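Local structure of KLLA0E08119p (Kluyveromyces lactis, 3VA7) at residues 262-274 / 358-370. The protein probably carboxylates urea with bicarbonate and ATP through a covalently held biotin and then hydrolyses the product, this chain being its urea carboxylase part. Sequence-based numbering, arbitrary orientation.
Sequences RNQKVIEETPAPN and EVSGASIEARLYA. With GOL (glycerol), chain E.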
loop_
_atom_site.group_PDB
_atom_site.type_symbol
_atom_site.label_atom_id
_atom_site.label_comp_id
_atom_site.label_asym_id
_atom_site.label_seq_id
_atom_site.Cartn_x
_atom_site.Cartn_y
_atom_site.Cartn_z
ATOM N N ARG A 262 -21.372 0.568 -26.401
ATOM C CA ARG A 262 -20.686 1.103 -27.580
ATOM C C ARG A 262 -20.036 -0.081 -28.291
ATOM O O ARG A 262 -18.857 -0.051 -28.657
ATOM C CB ARG A 262 -19.642 2.168 -27.205
ATOM C CG ARG A 262 -20.183 3.602 -26.896
ATOM C CD ARG A 262 -19.339 4.714 -27.592
ATOM N NE ARG A 262 -17.879 4.622 -27.340
ATOM C CZ ARG A 262 -16.926 5.258 -28.052
ATOM N NH1 ARG A 262 -17.263 6.050 -29.074
ATOM N NH2 ARG A 262 -15.628 5.110 -27.744
ATOM N N ASN A 263 -20.827 -1.147 -28.422
ATOM C CA ASN A 263 -20.403 -2.370 -29.103
ATOM C C ASN A 263 -19.391 -3.324 -28.382
ATOM O O ASN A 263 -18.873 -4.273 -28.991
ATOM C CB ASN A 263 -19.922 -2.021 -30.526
ATOM C CG ASN A 263 -21.061 -2.023 -31.529
ATOM O OD1 ASN A 263 -21.892 -1.105 -31.552
ATOM N ND2 ASN A 263 -21.132 -3.080 -32.341
ATOM N N GLN A 264 -19.106 -3.097 -27.105
ATOM C CA GLN A 264 -18.142 -3.954 -26.444
ATOM C C GLN A 264 -18.871 -4.852 -25.436
ATOM O O GLN A 264 -19.540 -4.364 -24.513
ATOM C CB GLN A 264 -17.056 -3.111 -25.808
ATOM C CG GLN A 264 -16.387 -2.146 -26.778
ATOM C CD GLN A 264 -15.602 -1.068 -26.057
ATOM O OE1 GLN A 264 -14.600 -1.358 -25.404
ATOM N NE2 GLN A 264 -16.054 0.189 -26.161
ATOM N N LYS A 265 -18.781 -6.169 -25.629
ATOM C CA LYS A 265 -19.621 -7.081 -24.859
ATOM C C LYS A 265 -19.264 -7.025 -23.374
ATOM O O LYS A 265 -18.089 -6.811 -23.058
ATOM C CB LYS A 265 -19.527 -8.477 -25.443
ATOM C CG LYS A 265 -19.810 -8.451 -26.939
ATOM C CD LYS A 265 -20.134 -9.837 -27.485
ATOM C CE LYS A 265 -18.925 -10.466 -28.079
ATOM N NZ LYS A 265 -19.283 -11.320 -29.241
ATOM N N VAL A 266 -20.271 -7.117 -22.483
ATOM C CA VAL A 266 -20.006 -7.130 -21.029
ATOM C C VAL A 266 -20.660 -8.304 -20.338
ATOM O O VAL A 266 -20.054 -8.882 -19.429
ATOM C CB VAL A 266 -20.298 -5.784 -20.234
ATOM C CG1 VAL A 266 -20.326 -4.568 -21.126
ATOM C CG2 VAL A 266 -21.572 -5.845 -19.496
ATOM N N ILE A 267 -21.876 -8.668 -20.769
ATOM C CA ILE A 267 -22.525 -9.882 -20.273
ATOM C C ILE A 267 -23.082 -10.752 -21.392
ATOM O O ILE A 267 -23.757 -10.263 -22.316
ATOM C CB ILE A 267 -23.654 -9.581 -19.218
ATOM C CG1 ILE A 267 -23.050 -9.314 -17.848
ATOM C CG2 ILE A 267 -24.681 -10.716 -19.073
ATOM C CD1 ILE A 267 -23.229 -7.896 -17.414
ATOM N N GLU A 268 -22.825 -12.061 -21.283
ATOM C CA GLU A 268 -23.357 -13.022 -22.243
ATOM C C GLU A 268 -24.061 -14.159 -21.538
ATOM O O GLU A 268 -23.794 -14.428 -20.376
ATOM C CB GLU A 268 -22.249 -13.544 -23.159
ATOM C CG GLU A 268 -21.252 -12.477 -23.625
ATOM C CD GLU A 268 -20.002 -12.348 -22.721
ATOM O OE1 GLU A 268 -19.858 -13.067 -21.703
ATOM O OE2 GLU A 268 -19.129 -11.518 -23.044
ATOM N N GLU A 269 -24.956 -14.822 -22.258
ATOM C CA GLU A 269 -25.755 -15.927 -21.720
ATOM C C GLU A 269 -26.157 -17.013 -22.763
ATOM O O GLU A 269 -26.200 -16.779 -23.976
ATOM C CB GLU A 269 -27.035 -15.379 -21.067
ATOM C CG GLU A 269 -28.096 -14.885 -22.063
ATOM C CD GLU A 269 -29.373 -14.440 -21.338
ATOM O OE1 GLU A 269 -29.835 -13.246 -21.531
ATOM O OE2 GLU A 269 -29.890 -15.308 -20.572
ATOM N N THR A 270 -26.495 -18.180 -22.239
ATOM C CA THR A 270 -26.918 -19.311 -23.012
ATOM C C THR A 270 -27.861 -20.128 -22.119
ATOM O O THR A 270 -27.670 -20.189 -20.886
ATOM C CB THR A 270 -25.684 -20.144 -23.539
ATOM O OG1 THR A 270 -26.065 -20.919 -24.675
ATOM C CG2 THR A 270 -25.115 -21.094 -22.499
ATOM N N PRO A 271 -28.917 -20.707 -22.718
ATOM C CA PRO A 271 -29.409 -20.517 -24.107
ATOM C C PRO A 271 -29.859 -19.110 -24.308
ATOM O O PRO A 271 -30.061 -18.408 -23.350
ATOM C CB PRO A 271 -30.642 -21.433 -24.194
ATOM C CG PRO A 271 -30.423 -22.507 -23.142
ATOM C CD PRO A 271 -29.605 -21.816 -22.023
ATOM N N ALA A 272 -30.012 -18.684 -25.548
ATOM C CA ALA A 272 -30.631 -17.398 -25.794
ATOM C C ALA A 272 -32.052 -17.374 -25.171
ATOM O O ALA A 272 -32.829 -18.328 -25.302
ATOM C CB ALA A 272 -30.682 -17.134 -27.255
ATOM N N PRO A 273 -32.393 -16.284 -24.465
ATOM C CA PRO A 273 -33.767 -16.197 -23.984
ATOM C C PRO A 273 -34.724 -15.860 -25.148
ATOM O O PRO A 273 -34.287 -15.258 -26.131
ATOM C CB PRO A 273 -33.692 -15.021 -23.016
ATOM C CG PRO A 273 -32.676 -14.097 -23.663
ATOM C CD PRO A 273 -31.622 -15.059 -24.154
ATOM N N ASN A 274 -36.001 -16.246 -25.018
ATOM C CA ASN A 274 -37.095 -15.829 -25.937
ATOM C C ASN A 274 -36.779 -16.093 -27.384
ATOM O O ASN A 274 -36.847 -15.186 -28.237
ATOM C CB ASN A 274 -37.452 -14.345 -25.785
ATOM C CG ASN A 274 -37.968 -13.998 -24.390
ATOM O OD1 ASN A 274 -38.765 -14.741 -23.780
ATOM N ND2 ASN A 274 -37.493 -12.860 -23.867
ATOM N N GLU A 358 -25.746 -32.574 -25.527
ATOM C CA GLU A 358 -26.816 -32.191 -24.589
ATOM C C GLU A 358 -26.586 -30.915 -23.801
ATOM O O GLU A 358 -25.634 -30.781 -23.037
ATOM C CB GLU A 358 -27.231 -33.328 -23.638
ATOM C CG GLU A 358 -26.133 -34.324 -23.266
ATOM C CD GLU A 358 -26.611 -35.802 -23.403
ATOM O OE1 GLU A 358 -25.968 -36.682 -22.764
ATOM O OE2 GLU A 358 -27.628 -36.067 -24.148
ATOM N N VAL A 359 -27.518 -29.993 -23.972
ATOM C CA VAL A 359 -27.480 -28.733 -23.269
ATOM C C VAL A 359 -28.300 -28.872 -22.016
ATOM O O VAL A 359 -29.413 -29.390 -22.032
ATOM C CB VAL A 359 -27.941 -27.579 -24.133
ATOM C CG1 VAL A 359 -28.901 -28.063 -25.105
ATOM C CG2 VAL A 359 -28.548 -26.505 -23.281
ATOM N N SER A 360 -27.736 -28.376 -20.927
ATOM C CA SER A 360 -28.147 -28.763 -19.606
ATOM C C SER A 360 -28.049 -27.532 -18.744
ATOM O O SER A 360 -26.960 -27.060 -18.420
ATOM C CB SER A 360 -27.190 -29.840 -19.141
ATOM O OG SER A 360 -27.654 -30.459 -17.978
ATOM N N GLY A 361 -29.214 -26.988 -18.413
ATOM C CA GLY A 361 -29.328 -25.769 -17.616
ATOM C C GLY A 361 -29.091 -24.504 -18.398
ATOM O O GLY A 361 -29.274 -24.472 -19.614
ATOM N N ALA A 362 -28.687 -23.446 -17.693
ATOM C CA ALA A 362 -28.394 -22.166 -18.327
ATOM C C ALA A 362 -27.163 -21.578 -17.667
ATOM O O ALA A 362 -26.874 -21.889 -16.510
ATOM C CB ALA A 362 -29.578 -21.188 -18.228
ATOM N N SER A 363 -26.438 -20.734 -18.399
ATOM C CA SER A 363 -25.167 -20.283 -17.908
ATOM C C SER A 363 -24.914 -18.889 -18.367
ATOM O O SER A 363 -25.299 -18.526 -19.469
ATOM C CB SER A 363 -24.036 -21.222 -18.342
ATOM O OG SER A 363 -22.777 -20.659 -18.093
ATOM N N ILE A 364 -24.312 -18.094 -17.478
ATOM C CA ILE A 364 -24.024 -16.704 -17.773
ATOM C C ILE A 364 -22.652 -16.213 -17.293
ATOM O O ILE A 364 -22.075 -16.737 -16.334
ATOM C CB ILE A 364 -25.220 -15.714 -17.471
ATOM C CG1 ILE A 364 -24.674 -14.433 -16.909
ATOM C CG2 ILE A 364 -26.504 -16.309 -16.671
ATOM C CD1 ILE A 364 -24.715 -13.364 -17.938
ATOM N N GLU A 365 -22.120 -15.245 -18.025
ATOM C CA GLU A 365 -20.749 -14.780 -17.878
ATOM C C GLU A 365 -20.771 -13.261 -17.745
ATOM O O GLU A 365 -21.489 -12.598 -18.480
ATOM C CB GLU A 365 -19.897 -15.155 -19.105
ATOM C CG GLU A 365 -18.542 -14.499 -19.081
ATOM C CD GLU A 365 -17.627 -14.917 -20.217
ATOM O OE1 GLU A 365 -16.763 -15.791 -19.981
ATOM O OE2 GLU A 365 -17.743 -14.360 -21.329
ATOM N N ALA A 366 -19.990 -12.723 -16.815
ATOM C CA ALA A 366 -19.803 -11.280 -16.692
ATOM C C ALA A 366 -18.310 -10.997 -16.836
ATOM O O ALA A 366 -17.449 -11.761 -16.346
ATOM C CB ALA A 366 -20.327 -10.768 -15.315
ATOM N N ARG A 367 -17.986 -9.907 -17.507
ATOM C CA ARG A 367 -16.589 -9.619 -17.755
ATOM C C ARG A 367 -16.072 -8.541 -16.808
ATOM O O ARG A 367 -16.416 -7.356 -16.957
ATOM C CB ARG A 367 -16.439 -9.139 -19.187
ATOM C CG ARG A 367 -17.025 -10.021 -20.268
ATOM C CD ARG A 367 -16.260 -9.701 -21.576
ATOM N NE ARG A 367 -16.720 -10.445 -22.737
ATOM C CZ ARG A 367 -16.276 -10.220 -23.971
ATOM N NH1 ARG A 367 -15.366 -9.283 -24.193
ATOM N NH2 ARG A 367 -16.744 -10.918 -24.986
ATOM N N LEU A 368 -15.243 -8.937 -15.850
ATOM C CA LEU A 368 -14.607 -7.984 -14.948
ATOM C C LEU A 368 -13.433 -7.307 -15.611
ATOM O O LEU A 368 -12.435 -7.961 -15.917
ATOM C CB LEU A 368 -14.132 -8.658 -13.655
ATOM C CG LEU A 368 -13.694 -7.760 -12.461
ATOM C CD1 LEU A 368 -14.897 -7.186 -11.687
ATOM C CD2 LEU A 368 -12.756 -8.525 -11.495
ATOM N N TYR A 369 -13.567 -5.994 -15.810
ATOM C CA TYR A 369 -12.531 -5.123 -16.395
ATOM C C TYR A 369 -11.916 -4.155 -15.371
ATOM O O TYR A 369 -12.627 -3.614 -14.503
ATOM C CB TYR A 369 -13.131 -4.277 -17.530
ATOM C CG TYR A 369 -13.420 -5.031 -18.818
ATOM C CD1 TYR A 369 -12.390 -5.289 -19.721
ATOM C CD2 TYR A 369 -14.714 -5.439 -19.156
ATOM C CE1 TYR A 369 -12.610 -5.974 -20.908
ATOM C CE2 TYR A 369 -14.953 -6.119 -20.341
ATOM C CZ TYR A 369 -13.881 -6.380 -21.223
ATOM O OH TYR A 369 -14.021 -7.070 -22.415
ATOM N N ALA A 370 -10.606 -3.906 -15.483
ATOM C CA ALA A 370 -9.948 -2.808 -14.775
ATOM C C ALA A 370 -10.289 -1.518 -15.504
ATOM O O ALA A 370 -9.532 -1.029 -16.356
ATOM C CB ALA A 370 -8.480 -3.014 -14.755
HETATM C C1 GOL E . -15.919 -10.317 -30.085
HETATM O O1 GOL E . -17.034 -10.251 -30.964
HETATM C C2 GOL E . -15.685 -11.696 -29.412
HETATM O O2 GOL E . -16.422 -11.891 -28.226
HETATM C C3 GOL E . -14.226 -11.815 -28.963
HETATM O O3 GOL E . -13.932 -13.167 -28.701
HETATM O O HOH W 1 -15.546 -5.653 -24.165
#
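R367 and E268 carry the polar heart of this antiparallel strand pair, a worked example of how a cross-strand salt bridge orients an arginine. E268 turns its carboxylate back across the neighbouring strand, its chain turned about CB-CG (chi2 93°), and OE2 accepts from R367 NE at 2.7 Å. That donor comes nearly along the C-O axis, although OE2 lies 24° out of the guanidinium plane; R367 NH2 adds a weak second bond. The arginine chain, extended from CG to NE, brings one face of the guanidinium against K265 CB, which lies 3.7 Å from NH2, toward the rim. In the guanidinium plane, NH1 donates to Y369 OH at 3.1 Å, and a water links that hydroxyl to K265 O. K265 NZ donates to O1 of a glycerol, probably from the crystallisation liquor, at 3.0 Å. E268 OE1 lies 2.5 Å from E365 OE2, the carboxylate planes 70° apart.

Ladder bonds set the register: R367 N to V266 O, E268 N to E365 O, and a reciprocal T270–S363 pair whose S363 N to T270 O bond measures 2.8 Å. E268 and E365 share a face with T270 and S363; on the opposite face, which I267, E269, I364 and A366 share, I267 packs on A366. E325 forms salt bridges with R367 and K265, E269 with R423. R367 and E325 are consistent with the biotin carboxylase active site, bordered by K265 and E268.

Strand 264-270 runs between strands 249-261 and 362-372, the latter continuing the sheet to strand 412-420, and helix 326-333 packs against T270, S363 and E365.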